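Local coordinates for transcriptional regulator (Streptococcus dysgalactiae, PDB 6W1A), which binds DNA as a transcriptional regulator and serves as the receptor for SHP pheromones, at a contact of chain A with DNA and the interface of chains A and B. Numbering follows the deposited sequence. Chains: chain A/B, Transcriptional regulator.

Contact 1: a contact of chain A with DNA. Residues chain A 29-31, 35. With nucleotides of chain D; nucleotides of chain C.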
loop_
_atom_site.group_PDB
_atom_site.type_symbol
_atom_site.label_atom_id
_atom_site.label_comp_id
_atom_site.label_asym_id
_atom_site.label_seq_id
_atom_site.Cartn_x
_atom_site.Cartn_y
_atom_site.Cartn_z
ATOM N N SER A 29 18.520 -26.820 -6.615
ATOM C CA SER A 29 18.037 -28.170 -6.879
ATOM C C SER A 29 16.570 -28.178 -7.294
ATOM O O SER A 29 15.796 -27.275 -6.966
ATOM C CB SER A 29 18.183 -29.017 -5.612
ATOM O OG SER A 29 19.492 -28.987 -5.073
ATOM N N LYS A 30 16.194 -29.206 -8.056
ATOM C CA LYS A 30 14.780 -29.546 -8.170
ATOM C C LYS A 30 14.313 -30.420 -7.007
ATOM O O LYS A 30 13.105 -30.582 -6.802
ATOM C CB LYS A 30 14.488 -30.227 -9.524
ATOM C CG LYS A 30 15.508 -31.258 -10.003
ATOM C CD LYS A 30 15.357 -32.563 -9.267
ATOM C CE LYS A 30 16.609 -33.406 -9.327
ATOM N NZ LYS A 30 16.459 -34.605 -8.456
ATOM N N SER A 31 15.243 -31.011 -6.248
ATOM C CA SER A 31 14.874 -31.792 -5.071
ATOM C C SER A 31 14.861 -30.988 -3.787
ATOM O O SER A 31 14.030 -31.279 -2.922
ATOM C CB SER A 31 15.812 -32.997 -4.873
ATOM O OG SER A 31 15.227 -33.973 -4.033
ATOM N N ARG A 35 12.213 -31.000 -0.417
ATOM C CA ARG A 35 12.422 -31.188 1.009
ATOM C C ARG A 35 12.399 -29.872 1.774
ATOM O O ARG A 35 12.148 -29.883 2.984
ATOM C CB ARG A 35 13.731 -31.948 1.269
ATOM C CG ARG A 35 15.003 -31.249 0.836
ATOM C CD ARG A 35 16.042 -32.279 0.418
ATOM N NE ARG A 35 17.115 -31.690 -0.377
ATOM C CZ ARG A 35 18.008 -32.394 -1.067
ATOM N NH1 ARG A 35 17.948 -33.721 -1.079
ATOM N NH2 ARG A 35 18.953 -31.770 -1.759
ATOM P P DC D 9 9.667 -39.817 1.403
ATOM O OP1 DC D 9 8.792 -40.541 2.355
ATOM O OP2 DC D 9 10.269 -38.521 1.787
ATOM O "O5'" DC D 9 10.870 -40.765 0.945
ATOM C "C5'" DC D 9 10.592 -42.020 0.342
ATOM C "C4'" DC D 9 11.826 -42.570 -0.347
ATOM O "O4'" DC D 9 12.202 -41.698 -1.445
ATOM C "C3'" DC D 9 13.065 -42.693 0.547
ATOM O "O3'" DC D 9 13.617 -44.003 0.432
ATOM C "C2'" DC D 9 14.018 -41.625 -0.002
ATOM C "C1'" DC D 9 13.598 -41.563 -1.459
ATOM N N1 DC D 9 13.949 -40.279 -2.134
ATOM C C2 DC D 9 14.731 -40.303 -3.292
ATOM O O2 DC D 9 15.119 -41.389 -3.731
ATOM N N3 DC D 9 15.050 -39.132 -3.898
ATOM C C4 DC D 9 14.614 -37.978 -3.392
ATOM N N4 DC D 9 14.954 -36.850 -4.027
ATOM C C5 DC D 9 13.812 -37.931 -2.210
ATOM C C6 DC D 9 13.507 -39.095 -1.619
ATOM P P DT C 17 21.185 -24.932 0.332
ATOM O OP1 DT C 17 21.829 -23.666 -0.087
ATOM O OP2 DT C 17 19.712 -25.014 0.457
ATOM O "O5'" DT C 17 21.668 -26.065 -0.687
ATOM C "C5'" DT C 17 23.034 -26.108 -1.092
ATOM C "C4'" DT C 17 23.299 -27.295 -1.999
ATOM O "O4'" DT C 17 23.314 -28.511 -1.223
ATOM C "C3'" DT C 17 22.255 -27.517 -3.103
ATOM O "O3'" DT C 17 22.826 -27.235 -4.382
ATOM C "C2'" DT C 17 21.856 -29.000 -2.964
ATOM C "C1'" DT C 17 22.961 -29.562 -2.078
ATOM N N1 DT C 17 22.545 -30.742 -1.258
ATOM C C2 DT C 17 23.107 -31.973 -1.523
ATOM O O2 DT C 17 23.935 -32.155 -2.398
ATOM N N3 DT C 17 22.664 -32.990 -0.720
ATOM C C4 DT C 17 21.735 -32.904 0.301
ATOM O O4 DT C 17 21.399 -33.878 0.969
ATOM C C5 DT C 17 21.184 -31.586 0.527
ATOM C C7 DT C 17 20.165 -31.374 1.607
ATOM C C6 DT C 17 21.611 -30.580 -0.255
ATOM P P DG C 18 21.880 -27.031 -5.667
ATOM O OP1 DG C 18 22.424 -25.923 -6.484
ATOM O OP2 DG C 18 20.488 -26.972 -5.180
ATOM O "O5'" DG C 18 22.051 -28.392 -6.489
ATOM C "C5'" DG C 18 23.271 -28.652 -7.175
ATOM C "C4'" DG C 18 23.387 -30.120 -7.542
ATOM O "O4'" DG C 18 23.092 -30.934 -6.388
ATOM C "C3'" DG C 18 22.435 -30.592 -8.645
ATOM O "O3'" DG C 18 23.184 -30.979 -9.792
ATOM C "C2'" DG C 18 21.688 -31.785 -8.025
ATOM C "C1'" DG C 18 22.565 -32.147 -6.836
ATOM N N9 DG C 18 21.833 -32.769 -5.738
ATOM C C8 DG C 18 20.714 -32.283 -5.111
ATOM N N7 DG C 18 20.271 -33.060 -4.161
ATOM C C5 DG C 18 21.156 -34.129 -4.155
ATOM C C6 DG C 18 21.182 -35.284 -3.337
ATOM O O6 DG C 18 20.401 -35.597 -2.426
ATOM N N1 DG C 18 22.250 -36.122 -3.661
ATOM C C2 DG C 18 23.174 -35.871 -4.650
ATOM N N2 DG C 18 24.133 -36.796 -4.816
ATOM N N3 DG C 18 23.160 -34.791 -5.424
ATOM C C4 DG C 18 22.126 -33.967 -5.120
ATOM P P DG C 19 22.441 -31.291 -11.182
ATOM O OP1 DG C 19 23.328 -30.813 -12.271
ATOM O OP2 DG C 19 21.058 -30.771 -11.085
ATOM O "O5'" DG C 19 22.347 -32.894 -11.220
ATOM C "C5'" DG C 19 23.524 -33.675 -11.425
ATOM C "C4'" DG C 19 23.267 -35.140 -11.115
ATOM O "O4'" DG C 19 22.739 -35.271 -9.770
ATOM C "C3'" DG C 19 22.262 -35.839 -12.042
ATOM O "O3'" DG C 19 22.821 -37.058 -12.545
ATOM C "C2'" DG C 19 21.058 -36.108 -11.135
ATOM C "C1'" DG C 19 21.721 -36.238 -9.776
ATOM N N9 DG C 19 20.812 -35.974 -8.665
ATOM C C8 DG C 19 20.007 -34.871 -8.500
ATOM N N7 DG C 19 19.289 -34.908 -7.413
ATOM C C5 DG C 19 19.635 -36.114 -6.817
ATOM C C6 DG C 19 19.178 -36.699 -5.611
ATOM O O6 DG C 19 18.351 -36.250 -4.806
ATOM N N1 DG C 19 19.785 -37.930 -5.372
ATOM C C2 DG C 19 20.713 -38.523 -6.194
ATOM N N2 DG C 19 21.184 -39.714 -5.793
ATOM N N3 DG C 19 21.152 -37.987 -7.329
ATOM C C4 DG C 19 20.570 -36.785 -7.576
ATOM P P DG C 20 22.049 -37.909 -13.671
ATOM O OP1 DG C 20 23.087 -38.541 -14.515
ATOM O OP2 DG C 20 21.029 -37.035 -14.293
ATOM O "O5'" DG C 20 21.286 -39.049 -12.844
ATOM C "C5'" DG C 20 22.031 -39.982 -12.073
ATOM C "C4'" DG C 20 21.117 -40.843 -11.216
ATOM O "O4'" DG C 20 20.476 -40.026 -10.200
ATOM C "C3'" DG C 20 19.982 -41.553 -11.967
ATOM O "O3'" DG C 20 19.908 -42.911 -11.552
ATOM C "C2'" DG C 20 18.738 -40.775 -11.535
ATOM C "C1'" DG C 20 19.122 -40.396 -10.119
ATOM N N9 DG C 20 18.355 -39.281 -9.573
ATOM C C8 DG C 20 18.113 -38.065 -10.165
ATOM N N7 DG C 20 17.390 -37.266 -9.430
ATOM C C5 DG C 20 17.139 -38.000 -8.276
ATOM C C6 DG C 20 16.405 -37.656 -7.113
ATOM O O6 DG C 20 15.812 -36.596 -6.861
ATOM N N1 DG C 20 16.401 -38.694 -6.181
ATOM C C2 DG C 20 17.025 -39.908 -6.355
ATOM N N2 DG C 20 16.912 -40.786 -5.350
ATOM N N3 DG C 20 17.712 -40.241 -7.437
ATOM C C4 DG C 20 17.727 -39.242 -8.353
#
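The ammonium nitrogen NZ of A:Lys30 sits among the acceptors of two neighbouring guanines, in the loop leading into helix 32-36 of the helix-turn-helix domain, the usual place of the recognition helix. NZ of A:Lys30 donates to N7 of DG20 of chain C at 3.0 Å. The same NZ of A:Lys30 lies 2.6 Å from O6 of DG20 of chain C, a pair that also suits a hydrogen bond. N7 of DG19 of chain C is 3.0 Å from NZ of A:Lys30. DG19 and DG20 are base-paired, so these Hoogsteen-edge atoms face the major groove, and a lysine, long and carrying several N-H groups, can serve both bases at once. Its chain starts with CG between the backbone N and the carbonyl carbon (chi1 42°), bends at chi2 and then runs extended to the bases.

The partner strand is read by A:Ser31. The small hydroxyl OG of A:Ser31 accepts from the exocyclic amine N4 of DC9 of chain D at 2.9 Å, while that same N4 pairs with O6 of DG20, so a lysine and a serine address the two halves of one G-C pair.

A:Arg35, in helix 32-36, turns to DG18 of chain C, which like DT17 is unpaired. NH2 of A:Arg35 donates to N7 of DG18 of chain C at 3.0 Å, the acceptor tilted 21° from the guanidinium plane, and NH1 makes a weak but nearly straight bond to O6, which lies in that plane. NH2 of A:Arg35 also stands over the pyrimidine ring of DT17 of chain C, 3.4 Å from its centroid, in a cation-pi contact, and the thymine methyl C7 lies against one guanidinium face.

On the backbone side, the N-H of A:Ser29 donates to the phosphate oxygen OP2 of DG18; a bond from its OG to O5' is doubtful.

Contact 2: the interface of chains A and B. Residues chain A 173-175, 177; chain B 60, 64, 68.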
loop_
_atom_site.group_PDB
_atom_site.type_symbol
_atom_site.label_atom_id
_atom_site.label_comp_id
_atom_site.label_asym_id
_atom_site.label_seq_id
_atom_site.Cartn_x
_atom_site.Cartn_y
_atom_site.Cartn_z
ATOM N N TYR A 173 11.162 3.904 0.250
ATOM C CA TYR A 173 9.868 3.574 -0.337
ATOM C C TYR A 173 10.096 2.819 -1.641
ATOM O O TYR A 173 10.912 3.232 -2.472
ATOM C CB TYR A 173 8.987 4.818 -0.522
ATOM C CG TYR A 173 9.029 5.515 -1.860
ATOM C CD1 TYR A 173 8.021 5.321 -2.795
ATOM C CD2 TYR A 173 10.050 6.405 -2.168
ATOM C CE1 TYR A 173 8.042 5.974 -4.011
ATOM C CE2 TYR A 173 10.080 7.064 -3.382
ATOM C CZ TYR A 173 9.074 6.844 -4.298
ATOM O OH TYR A 173 9.098 7.495 -5.508
ATOM N N SER A 174 9.399 1.698 -1.793
ATOM C CA SER A 174 9.356 0.970 -3.052
ATOM C C SER A 174 8.269 1.518 -3.968
ATOM O O SER A 174 7.249 2.043 -3.514
ATOM C CB SER A 174 9.109 -0.517 -2.791
ATOM O OG SER A 174 8.515 -1.141 -3.913
ATOM N N GLU A 175 8.500 1.392 -5.278
ATOM C CA GLU A 175 7.532 1.873 -6.254
ATOM C C GLU A 175 6.400 0.878 -6.468
ATOM O O GLU A 175 5.397 1.221 -7.103
ATOM C CB GLU A 175 8.250 2.167 -7.581
ATOM C CG GLU A 175 7.378 2.669 -8.734
ATOM C CD GLU A 175 7.000 4.133 -8.609
ATOM O OE1 GLU A 175 7.717 4.885 -7.912
ATOM O OE2 GLU A 175 5.983 4.533 -9.214
ATOM N N ASN A 177 5.300 -0.919 -3.470
ATOM C CA ASN A 177 4.685 -0.839 -2.147
ATOM C C ASN A 177 4.901 0.586 -1.649
ATOM O O ASN A 177 5.973 0.920 -1.137
ATOM C CB ASN A 177 5.289 -1.870 -1.200
ATOM C CG ASN A 177 4.627 -1.877 0.161
ATOM O OD1 ASN A 177 3.826 -1.002 0.483
ATOM N ND2 ASN A 177 4.953 -2.879 0.967
ATOM N N ASP B 60 10.521 -6.508 2.941
ATOM C CA ASP B 60 10.206 -5.739 1.741
ATOM C C ASP B 60 11.119 -4.527 1.606
ATOM O O ASP B 60 11.652 -4.263 0.523
ATOM C CB ASP B 60 8.738 -5.311 1.754
ATOM C CG ASP B 60 8.283 -4.736 0.417
ATOM O OD1 ASP B 60 8.330 -5.465 -0.598
ATOM O OD2 ASP B 60 7.875 -3.555 0.383
ATOM N N SER B 64 14.025 -3.914 -1.292
ATOM C CA SER B 64 13.796 -2.719 -2.095
ATOM C C SER B 64 14.642 -1.543 -1.637
ATOM O O SER B 64 14.390 -0.409 -2.055
ATOM C CB SER B 64 12.322 -2.319 -2.053
ATOM O OG SER B 64 11.777 -2.522 -0.758
ATOM N N LYS B 68 16.999 -1.969 -6.882
ATOM C CA LYS B 68 15.749 -1.551 -7.502
ATOM C C LYS B 68 15.517 -2.300 -8.807
ATOM O O LYS B 68 14.666 -1.898 -9.607
ATOM C CB LYS B 68 15.748 -0.038 -7.744
ATOM C CG LYS B 68 14.388 0.626 -7.597
ATOM C CD LYS B 68 13.768 0.340 -6.236
ATOM C CE LYS B 68 12.281 0.670 -6.226
ATOM N NZ LYS B 68 12.021 2.111 -6.497
#
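In this patch a weak polar contact joins A:Asn177 and B:Asp60, within a two-fold symmetric interface between two copies of the protein in the deposited assembly, which may be the biological dimer. ND2 of A:Asn177, the amide nitrogen, donates to the carboxylate oxygen OD2 of B:Asp60 at 3.1 Å, a bond bent to 133° at the hydrogen, with the amide and carboxylate planes turned 36° apart. A:Asn177 holds CG anti to its backbone N (chi1 -177°), which carries the amide out towards helix 59-63 of chain B, where B:Asp60 stands near the start. OD2 of B:Asp60 also lies 3.5 Å from CB of A:Asn177, so the carboxylate oxygen rests beside the base of the side chain as well as its tip. An asparagine suits this place because its neutral amide can offer an N-H to an acidic group.

Apolar contact is modest. The CB atoms of A:Ser174 and B:Ser64 meet at 3.8 Å, and these small residues let the loop of chain A come close to the segment following the helix of chain B.

Opposite charges lie near each other at B:Lys68, whose NZ comes alongside the backbone of the chain A loop, 3.8 Å from N of A:Glu175 and 3.9 Å from its CB. The carboxylate oxygen OE1 of A:Glu175 remains 5.3 Å from NZ of B:Lys68, too far for a salt bridge, though the charges may still attract across the interface. A:Tyr173 borders the same lysine through its backbone, with O of A:Tyr173 at 4.3 Å from NZ of B:Lys68.

Within the chain A loop, OG of A:Ser174 accepts from the backbone N of A:Asn177 at 3.3 Å.

The C-alpha centres of contact 1 and contact 2 lie about 30 Å apart, and they share no residue. Contact 1 belongs to the helix-turn-helix region of chain A, with its loop and helix 32-36 on the DNA; contact 2 joins a loop of chain A, between helices 157-169 and 179-197, to helix 59-63 of chain B and the residues after it. Because the interface is two-fold symmetric, contact 2 has a twin with the chains exchanged. The pairing ties one chain's C-terminal region to the partner's N-terminal part, which may help set the spacing of the two DNA-reading domains.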